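Local coordinates for protein FMN reductase [NAD(P)H] (Bacillus subtilis, PDB 1ZCH) that uses NADH or NADPH to reduce flavin mononucleotide and also reduces nitroaromatic compounds, quinones, chromates and azo dyes, at residues A37-V46 against V109-T120. Sequence-based numbering, arbitrary orientation.
Sequences APSSINGQQV and VGAVDAGIALGT. With FMN (flavin mononucleotide), chain D.
Loop 37-46 folds against one side of the 109-120 part of helix 104-127, coming nearest where the CA atoms of Val46 and Ala114 lie 5.3 Å apart. The buried carboxylate of Asp113 enters the loop and holds it by three hydrogen bonds. Asp113 OD1 accepts Ser40 N through the syn lone pair, at 3.1 Å and nearly straight (166°). OD2 takes two donors. Gln45 N meets its anti lone pair. Gln45 NE2 comes in on the syn side at 2.7 Å from Asp113 OD2, 31° out of the carboxylate plane. The bend at chi2 (89°) folds the Gln45 chain back, bringing its amide to the same carboxylate as its own backbone N. Val109 CG1 lies against a face of this amide, 3.7 Å from Gln45 NE2. Gln45 OE1 bonds to Tyr228 of the second subunit. Replacing Asp113 with an alanine would probably leave Ser40 N and Gln45 N without this acceptor and the Gln45 amide held mainly by Tyr228. One water donates to both Pro38 O and Asp113 O.

Apolar contacts flank this polar centre. Val46 CG2 packs 3.9 Å from Ala117 CB, and Ile116 CG2 sits 3.8 Å from Ala37 CB. Ile116 CD1 touches the flavin methyl C8M at 3.5 Å, and Val112 CG1 reaches C7M. The contact forms part of an FMN site shared between the subunits of this nitroreductase-family homodimer; Arg15 and Lys173 of the second subunit also bind the FMN. The loop links helix 24-36 to strand 46-51, and helix 104-127 packs on strands 75-82 and 155-164 through Ala114, Ala117 and Leu118.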
loop_
_atom_site.group_PDB
_atom_site.type_symbol
_atom_site.label_atom_id
_atom_site.label_comp_id
_atom_site.label_asym_id
_atom_site.label_seq_id
_atom_site.Cartn_x
_atom_site.Cartn_y
_atom_site.Cartn_z
ATOM N N ALA A 37 -0.374 -11.959 0.602
ATOM C CA ALA A 37 0.618 -10.905 0.786
ATOM C C ALA A 37 0.828 -10.605 2.268
ATOM O O ALA A 37 0.001 -10.950 3.111
ATOM C CB ALA A 37 0.178 -9.637 0.050
ATOM N N PRO A 38 1.942 -9.943 2.606
ATOM C CA PRO A 38 2.203 -9.623 4.012
ATOM C C PRO A 38 1.276 -8.541 4.564
ATOM O O PRO A 38 0.665 -7.788 3.806
ATOM C CB PRO A 38 3.663 -9.182 3.994
ATOM C CG PRO A 38 3.791 -8.524 2.638
ATOM C CD PRO A 38 3.053 -9.500 1.742
ATOM N N SER A 39 1.159 -8.495 5.890
ATOM C CA SER A 39 0.344 -7.490 6.572
ATOM C C SER A 39 0.957 -7.287 7.955
ATOM O O SER A 39 1.528 -8.213 8.526
ATOM C CB SER A 39 -1.118 -7.942 6.695
ATOM O OG SER A 39 -1.274 -9.001 7.626
ATOM N N SER A 40 0.857 -6.073 8.481
ATOM C CA SER A 40 1.430 -5.771 9.791
ATOM C C SER A 40 0.894 -6.733 10.858
ATOM O O SER A 40 -0.324 -6.874 11.020
ATOM C CB SER A 40 1.122 -4.320 10.163
ATOM O OG SER A 40 1.868 -3.918 11.297
ATOM N N ILE A 41 1.823 -7.378 11.569
ATOM C CA ILE A 41 1.549 -8.373 12.618
ATOM C C ILE A 41 0.538 -9.436 12.183
ATOM O O ILE A 41 -0.153 -10.030 13.015
ATOM C CB ILE A 41 1.048 -7.728 13.958
ATOM C CG1 ILE A 41 -0.391 -7.224 13.823
ATOM C CG2 ILE A 41 1.975 -6.590 14.365
ATOM C CD1 ILE A 41 -1.011 -6.810 15.146
ATOM N N ASN A 42 0.492 -9.696 10.880
ATOM C CA ASN A 42 -0.451 -10.654 10.301
ATOM C C ASN A 42 -1.863 -10.247 10.697
ATOM O O ASN A 42 -2.764 -11.079 10.791
ATOM C CB ASN A 42 -0.161 -12.091 10.765
ATOM C CG ASN A 42 -0.960 -13.131 9.974
ATOM O OD1 ASN A 42 -1.172 -12.978 8.770
ATOM N ND2 ASN A 42 -1.393 -14.195 10.647
ATOM N N GLY A 43 -2.041 -8.947 10.921
ATOM C CA GLY A 43 -3.341 -8.422 11.299
ATOM C C GLY A 43 -4.334 -8.374 10.152
ATOM O O GLY A 43 -5.535 -8.234 10.383
ATOM N N GLN A 44 -3.840 -8.466 8.919
ATOM C CA GLN A 44 -4.705 -8.455 7.740
ATOM C C GLN A 44 -5.741 -7.333 7.852
ATOM O O GLN A 44 -6.944 -7.555 7.724
ATOM C CB GLN A 44 -5.377 -9.830 7.610
ATOM C CG GLN A 44 -4.340 -10.957 7.486
ATOM C CD GLN A 44 -4.875 -12.335 7.819
ATOM O OE1 GLN A 44 -5.671 -12.914 7.073
ATOM N NE2 GLN A 44 -4.435 -12.874 8.952
ATOM N N GLN A 45 -5.241 -6.120 8.068
ATOM C CA GLN A 45 -6.075 -4.940 8.246
ATOM C C GLN A 45 -6.690 -4.336 6.978
ATOM O O GLN A 45 -6.787 -3.112 6.843
ATOM C CB GLN A 45 -5.277 -3.871 9.004
ATOM C CG GLN A 45 -5.165 -4.120 10.513
ATOM C CD GLN A 45 -3.964 -4.962 10.941
ATOM O OE1 GLN A 45 -3.888 -5.391 12.093
ATOM N NE2 GLN A 45 -3.016 -5.183 10.031
ATOM N N VAL A 46 -7.109 -5.194 6.056
ATOM C CA VAL A 46 -7.732 -4.736 4.821
ATOM C C VAL A 46 -8.889 -5.662 4.455
ATOM O O VAL A 46 -8.831 -6.874 4.672
ATOM C CB VAL A 46 -6.701 -4.674 3.645
ATOM C CG1 VAL A 46 -6.025 -6.019 3.458
ATOM C CG2 VAL A 46 -7.398 -4.249 2.352
ATOM N N VAL A 109 -1.241 1.926 9.538
ATOM C CA VAL A 109 -1.259 0.467 9.401
ATOM C C VAL A 109 -2.298 0.043 8.363
ATOM O O VAL A 109 -2.011 -0.756 7.469
ATOM C CB VAL A 109 -1.586 -0.231 10.750
ATOM C CG1 VAL A 109 -1.857 -1.720 10.522
ATOM C CG2 VAL A 109 -0.420 -0.059 11.716
ATOM N N GLY A 110 -3.503 0.588 8.484
ATOM C CA GLY A 110 -4.564 0.246 7.555
ATOM C C GLY A 110 -4.304 0.673 6.121
ATOM O O GLY A 110 -4.565 -0.090 5.184
ATOM N N ALA A 111 -3.793 1.889 5.944
ATOM C CA ALA A 111 -3.514 2.415 4.610
ATOM C C ALA A 111 -2.401 1.632 3.919
ATOM O O ALA A 111 -2.483 1.349 2.724
ATOM C CB ALA A 111 -3.143 3.900 4.697
ATOM N N VAL A 112 -1.355 1.284 4.667
ATOM C CA VAL A 112 -0.254 0.521 4.083
ATOM C C VAL A 112 -0.711 -0.898 3.743
ATOM O O VAL A 112 -0.374 -1.423 2.681
ATOM C CB VAL A 112 0.966 0.465 5.038
ATOM C CG1 VAL A 112 2.040 -0.484 4.480
ATOM C CG2 VAL A 112 1.543 1.864 5.208
ATOM N N ASP A 113 -1.472 -1.524 4.637
ATOM C CA ASP A 113 -1.963 -2.875 4.372
ATOM C C ASP A 113 -2.834 -2.837 3.110
ATOM O O ASP A 113 -2.731 -3.712 2.249
ATOM C CB ASP A 113 -2.786 -3.402 5.562
ATOM C CG ASP A 113 -1.949 -4.206 6.572
ATOM O OD1 ASP A 113 -0.698 -4.167 6.531
ATOM O OD2 ASP A 113 -2.557 -4.883 7.431
ATOM N N ALA A 114 -3.685 -1.819 3.000
ATOM C CA ALA A 114 -4.565 -1.682 1.839
ATOM C C ALA A 114 -3.783 -1.433 0.547
ATOM O O ALA A 114 -4.159 -1.925 -0.517
ATOM C CB ALA A 114 -5.567 -0.554 2.072
ATOM N N GLY A 115 -2.704 -0.659 0.642
ATOM C CA GLY A 115 -1.885 -0.387 -0.532
ATOM C C GLY A 115 -1.206 -1.666 -0.994
ATOM O O GLY A 115 -1.100 -1.946 -2.195
ATOM N N ILE A 116 -0.722 -2.447 -0.037
ATOM C CA ILE A 116 -0.081 -3.715 -0.367
ATOM C C ILE A 116 -1.113 -4.584 -1.079
ATOM O O ILE A 116 -0.817 -5.221 -2.092
ATOM C CB ILE A 116 0.403 -4.442 0.905
ATOM C CG1 ILE A 116 1.622 -3.713 1.478
ATOM C CG2 ILE A 116 0.731 -5.904 0.594
ATOM C CD1 ILE A 116 2.044 -4.237 2.829
ATOM N N ALA A 117 -2.330 -4.598 -0.546
ATOM C CA ALA A 117 -3.408 -5.396 -1.132
ATOM C C ALA A 117 -3.745 -4.939 -2.552
ATOM O O ALA A 117 -3.863 -5.757 -3.463
ATOM C CB ALA A 117 -4.655 -5.327 -0.245
ATOM N N LEU A 118 -3.908 -3.631 -2.729
ATOM C CA LEU A 118 -4.233 -3.049 -4.036
ATOM C C LEU A 118 -3.136 -3.341 -5.065
ATOM O O LEU A 118 -3.421 -3.735 -6.203
ATOM C CB LEU A 118 -4.415 -1.534 -3.895
ATOM C CG LEU A 118 -4.752 -0.718 -5.143
ATOM C CD1 LEU A 118 -6.152 -1.048 -5.612
ATOM C CD2 LEU A 118 -4.656 0.766 -4.810
ATOM N N GLY A 119 -1.884 -3.151 -4.660
ATOM C CA GLY A 119 -0.773 -3.410 -5.559
ATOM C C GLY A 119 -0.684 -4.879 -5.941
ATOM O O GLY A 119 -0.382 -5.219 -7.087
ATOM N N THR A 120 -0.953 -5.751 -4.974
ATOM C CA THR A 120 -0.907 -7.187 -5.207
ATOM C C THR A 120 -2.047 -7.621 -6.126
ATOM O O THR A 120 -1.848 -8.446 -7.017
ATOM C CB THR A 120 -0.990 -7.965 -3.876
ATOM O OG1 THR A 120 0.095 -7.565 -3.026
ATOM C CG2 THR A 120 -0.895 -9.464 -4.123
HETATM N N1 FMN D . 7.979 -8.542 10.608
HETATM C C2 FMN D . 8.990 -8.351 11.476
HETATM O O2 FMN D . 9.686 -9.253 11.860
HETATM N N3 FMN D . 9.304 -7.046 11.995
HETATM C C4 FMN D . 8.579 -5.910 11.617
HETATM O O4 FMN D . 8.878 -4.826 12.086
HETATM C C4A FMN D . 7.484 -6.102 10.660
HETATM N N5 FMN D . 6.728 -5.031 10.256
HETATM C C5A FMN D . 5.829 -5.221 9.222
HETATM C C6 FMN D . 5.190 -4.055 8.678
HETATM C C7 FMN D . 4.312 -4.144 7.601
HETATM C C7M FMN D . 3.714 -2.879 7.020
HETATM C C8 FMN D . 3.987 -5.461 7.020
HETATM C C8M FMN D . 3.079 -5.611 5.826
HETATM C C9 FMN D . 4.579 -6.634 7.567
HETATM C C9A FMN D . 5.509 -6.531 8.655
HETATM N N10 FMN D . 6.245 -7.676 9.219
HETATM C C10 FMN D . 7.225 -7.483 10.159
HETATM C "C1'" FMN D . 5.942 -9.055 8.713
HETATM C "C2'" FMN D . 4.608 -9.631 9.300
HETATM O "O2'" FMN D . 4.863 -10.083 10.636
HETATM C "C3'" FMN D . 4.160 -10.781 8.384
HETATM O "O3'" FMN D . 3.884 -10.236 7.078
HETATM C "C4'" FMN D . 2.877 -11.464 8.915
HETATM O "O4'" FMN D . 3.110 -12.095 10.179
HETATM C "C5'" FMN D . 2.411 -12.469 7.872
HETATM O "O5'" FMN D . 3.436 -13.650 7.780
HETATM P P FMN D . 4.079 -13.900 6.406
HETATM O O1P FMN D . 3.114 -14.532 5.522
HETATM O O2P FMN D . 5.211 -14.787 6.592
HETATM O O3P FMN D . 4.529 -12.647 5.810
HETATM O O HOH W 1 -1.932 -6.510 3.310
#